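Local atomic coordinates of cadherin-23 (Mus musculus, PDB entry 5UZ8), a protein that mediates calcium-dependent adhesion through a long row of extracellular cadherin repeats and probably carries force in the mechanotransduction of hearing. Residues D75-H80 / D142-N147. Numbering follows the deposited sequence.
Sequences DYEEVH and DADSGN. With CA (calcium ion), chain I; CA (calcium ion), chain J; CA (calcium ion), chain K.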
loop_
_atom_site.group_PDB
_atom_site.type_symbol
_atom_site.label_atom_id
_atom_site.label_comp_id
_atom_site.label_asym_id
_atom_site.label_seq_id
_atom_site.Cartn_x
_atom_site.Cartn_y
_atom_site.Cartn_z
ATOM N N ASP A 75 -27.700 4.539 -11.176
ATOM C CA ASP A 75 -26.464 4.069 -10.579
ATOM C C ASP A 75 -26.715 2.674 -9.973
ATOM O O ASP A 75 -27.499 2.534 -9.039
ATOM C CB ASP A 75 -26.073 5.054 -9.476
ATOM C CG ASP A 75 -24.748 4.696 -8.785
ATOM O OD1 ASP A 75 -24.066 3.719 -9.166
ATOM O OD2 ASP A 75 -24.398 5.404 -7.834
ATOM N N TYR A 76 -26.026 1.655 -10.488
ATOM C CA TYR A 76 -26.163 0.296 -9.985
ATOM C C TYR A 76 -25.826 0.242 -8.503
ATOM O O TYR A 76 -26.405 -0.532 -7.776
ATOM C CB TYR A 76 -25.260 -0.693 -10.754
ATOM C CG TYR A 76 -25.447 -2.117 -10.307
ATOM C CD1 TYR A 76 -26.507 -2.910 -10.815
ATOM C CD2 TYR A 76 -24.610 -2.684 -9.356
ATOM C CE1 TYR A 76 -26.679 -4.206 -10.395
ATOM C CE2 TYR A 76 -24.783 -3.982 -8.952
ATOM C CZ TYR A 76 -25.816 -4.724 -9.455
ATOM O OH TYR A 76 -25.975 -6.007 -9.030
ATOM N N GLU A 77 -24.890 1.075 -8.064
ATOM C CA GLU A 77 -24.539 1.092 -6.662
ATOM C C GLU A 77 -25.669 1.626 -5.752
ATOM O O GLU A 77 -25.579 1.449 -4.547
ATOM C CB GLU A 77 -23.207 1.818 -6.430
ATOM C CG GLU A 77 -21.984 1.000 -6.813
ATOM C CD GLU A 77 -21.860 0.652 -8.300
ATOM O OE1 GLU A 77 -21.817 -0.546 -8.568
ATOM O OE2 GLU A 77 -21.761 1.536 -9.200
ATOM N N GLU A 78 -26.732 2.215 -6.345
ATOM C CA GLU A 78 -27.922 2.680 -5.604
ATOM C C GLU A 78 -29.180 1.883 -5.937
ATOM O O GLU A 78 -30.026 1.681 -5.072
ATOM C CB GLU A 78 -28.196 4.155 -5.918
ATOM C CG GLU A 78 -27.105 5.099 -5.447
ATOM C CD GLU A 78 -26.893 5.035 -3.947
ATOM O OE1 GLU A 78 -27.831 4.634 -3.222
ATOM O OE2 GLU A 78 -25.789 5.372 -3.483
ATOM N N VAL A 79 -29.309 1.455 -7.191
ATOM C CA VAL A 79 -30.543 0.852 -7.705
ATOM C C VAL A 79 -30.236 -0.370 -8.569
ATOM O O VAL A 79 -29.484 -0.265 -9.520
ATOM C CB VAL A 79 -31.283 1.878 -8.583
ATOM C CG1 VAL A 79 -32.512 1.276 -9.257
ATOM C CG2 VAL A 79 -31.615 3.133 -7.775
ATOM N N HIS A 80 -30.854 -1.508 -8.240
ATOM C CA HIS A 80 -30.717 -2.727 -9.059
ATOM C C HIS A 80 -31.860 -2.956 -10.045
ATOM O O HIS A 80 -31.663 -3.635 -11.049
ATOM C CB HIS A 80 -30.512 -3.965 -8.167
ATOM C CG HIS A 80 -29.203 -3.984 -7.433
ATOM N ND1 HIS A 80 -28.902 -4.929 -6.474
ATOM C CD2 HIS A 80 -28.117 -3.181 -7.527
ATOM C CE1 HIS A 80 -27.684 -4.700 -6.005
ATOM N NE2 HIS A 80 -27.196 -3.628 -6.609
ATOM N N ASP A 142 -13.799 -1.907 -2.994
ATOM C CA ASP A 142 -14.314 -1.590 -4.328
ATOM C C ASP A 142 -15.850 -1.684 -4.299
ATOM O O ASP A 142 -16.416 -2.721 -3.974
ATOM C CB ASP A 142 -13.720 -2.522 -5.350
ATOM C CG ASP A 142 -13.984 -2.076 -6.793
ATOM O OD1 ASP A 142 -15.169 -1.978 -7.192
ATOM O OD2 ASP A 142 -13.018 -1.945 -7.586
ATOM N N ALA A 143 -16.497 -0.588 -4.664
ATOM C CA ALA A 143 -17.956 -0.463 -4.593
ATOM C C ALA A 143 -18.777 -1.160 -5.693
ATOM O O ALA A 143 -19.995 -1.218 -5.578
ATOM C CB ALA A 143 -18.318 1.025 -4.532
ATOM N N ASP A 144 -18.133 -1.736 -6.711
ATOM C CA ASP A 144 -18.847 -2.490 -7.737
ATOM C C ASP A 144 -19.241 -3.881 -7.210
ATOM O O ASP A 144 -19.186 -4.133 -5.994
ATOM C CB ASP A 144 -17.993 -2.569 -9.010
ATOM C CG ASP A 144 -17.713 -1.197 -9.596
ATOM O OD1 ASP A 144 -18.667 -0.415 -9.765
ATOM O OD2 ASP A 144 -16.533 -0.883 -9.837
ATOM N N SER A 145 -19.650 -4.745 -8.118
ATOM C CA SER A 145 -20.094 -6.085 -7.812
ATOM C C SER A 145 -19.355 -7.127 -8.659
ATOM O O SER A 145 -18.784 -6.831 -9.708
ATOM C CB SER A 145 -21.600 -6.183 -7.999
ATOM O OG SER A 145 -22.238 -5.315 -7.025
ATOM N N GLY A 146 -19.351 -8.351 -8.163
ATOM C CA GLY A 146 -18.789 -9.463 -8.903
ATOM C C GLY A 146 -17.328 -9.200 -9.236
ATOM O O GLY A 146 -16.612 -8.699 -8.409
ATOM N N ASN A 147 -16.911 -9.584 -10.436
ATOM C CA ASN A 147 -15.486 -9.467 -10.838
ATOM C C ASN A 147 -14.970 -8.033 -10.795
ATOM O O ASN A 147 -13.806 -7.804 -10.484
ATOM C CB ASN A 147 -15.213 -10.048 -12.220
ATOM C CG ASN A 147 -13.841 -10.671 -12.306
ATOM O OD1 ASN A 147 -13.617 -11.688 -11.639
ATOM N ND2 ASN A 147 -12.922 -10.094 -13.091
HETATM CA CA CA I . -14.295 -1.675 -9.611
HETATM CA CA CA J . -20.709 -0.191 -10.829
HETATM CA CA CA K . -22.131 3.392 -10.461
HETATM O O HOH W 1 -24.798 -6.754 -6.658
HETATM O O HOH W 2 -22.115 -2.599 -6.860
HETATM O O HOH W 3 -20.657 4.472 -8.970
HETATM O O HOH W 4 -22.814 5.664 -11.088
#
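The three-calcium linker between two successive cadherin repeats is where E77 and D144 meet: E77 stands on a loop of one repeat, in a DYE sequence, D144 on the DxD loop of the next. Both grasp the middle calcium (chain J), E77 with both carboxylate oxygens, D144 through OD1 at 2.3 Å. Their carboxylates cross with planes 79° apart, and OE1 of E77 lies 3.4 Å from OD1 of D144, like charges probably paid for by the shared cation. Glutamate suits its place because the bend at chi2 (64°) lets OE2 also bridge to the calcium on its own repeat's side (chain K) at 2.3 Å. D75 OD1 joins that ion and also accepts from E77 N, closing an Asx turn. D144 bridges too, its OD2 reaching the calcium on the next repeat's side (chain I), which D142 holds through both oxygens; a second Asx turn, D144 N to D142 OD1, ties these two aspartates together. D111, from the linker, is a ligand of both ions that E77 holds. Beside the metals the loops touch directly, E77 CG lying 3.2 Å from A143 O, and one water donates to E77 OE1 and A143 O and accepts from S145 OG. Serine suits its place: OG also accepts from a second water, bound to Y76 OH at 2.8 Å, and sits at the Y76 ring edge, 3.5 Å from CE2.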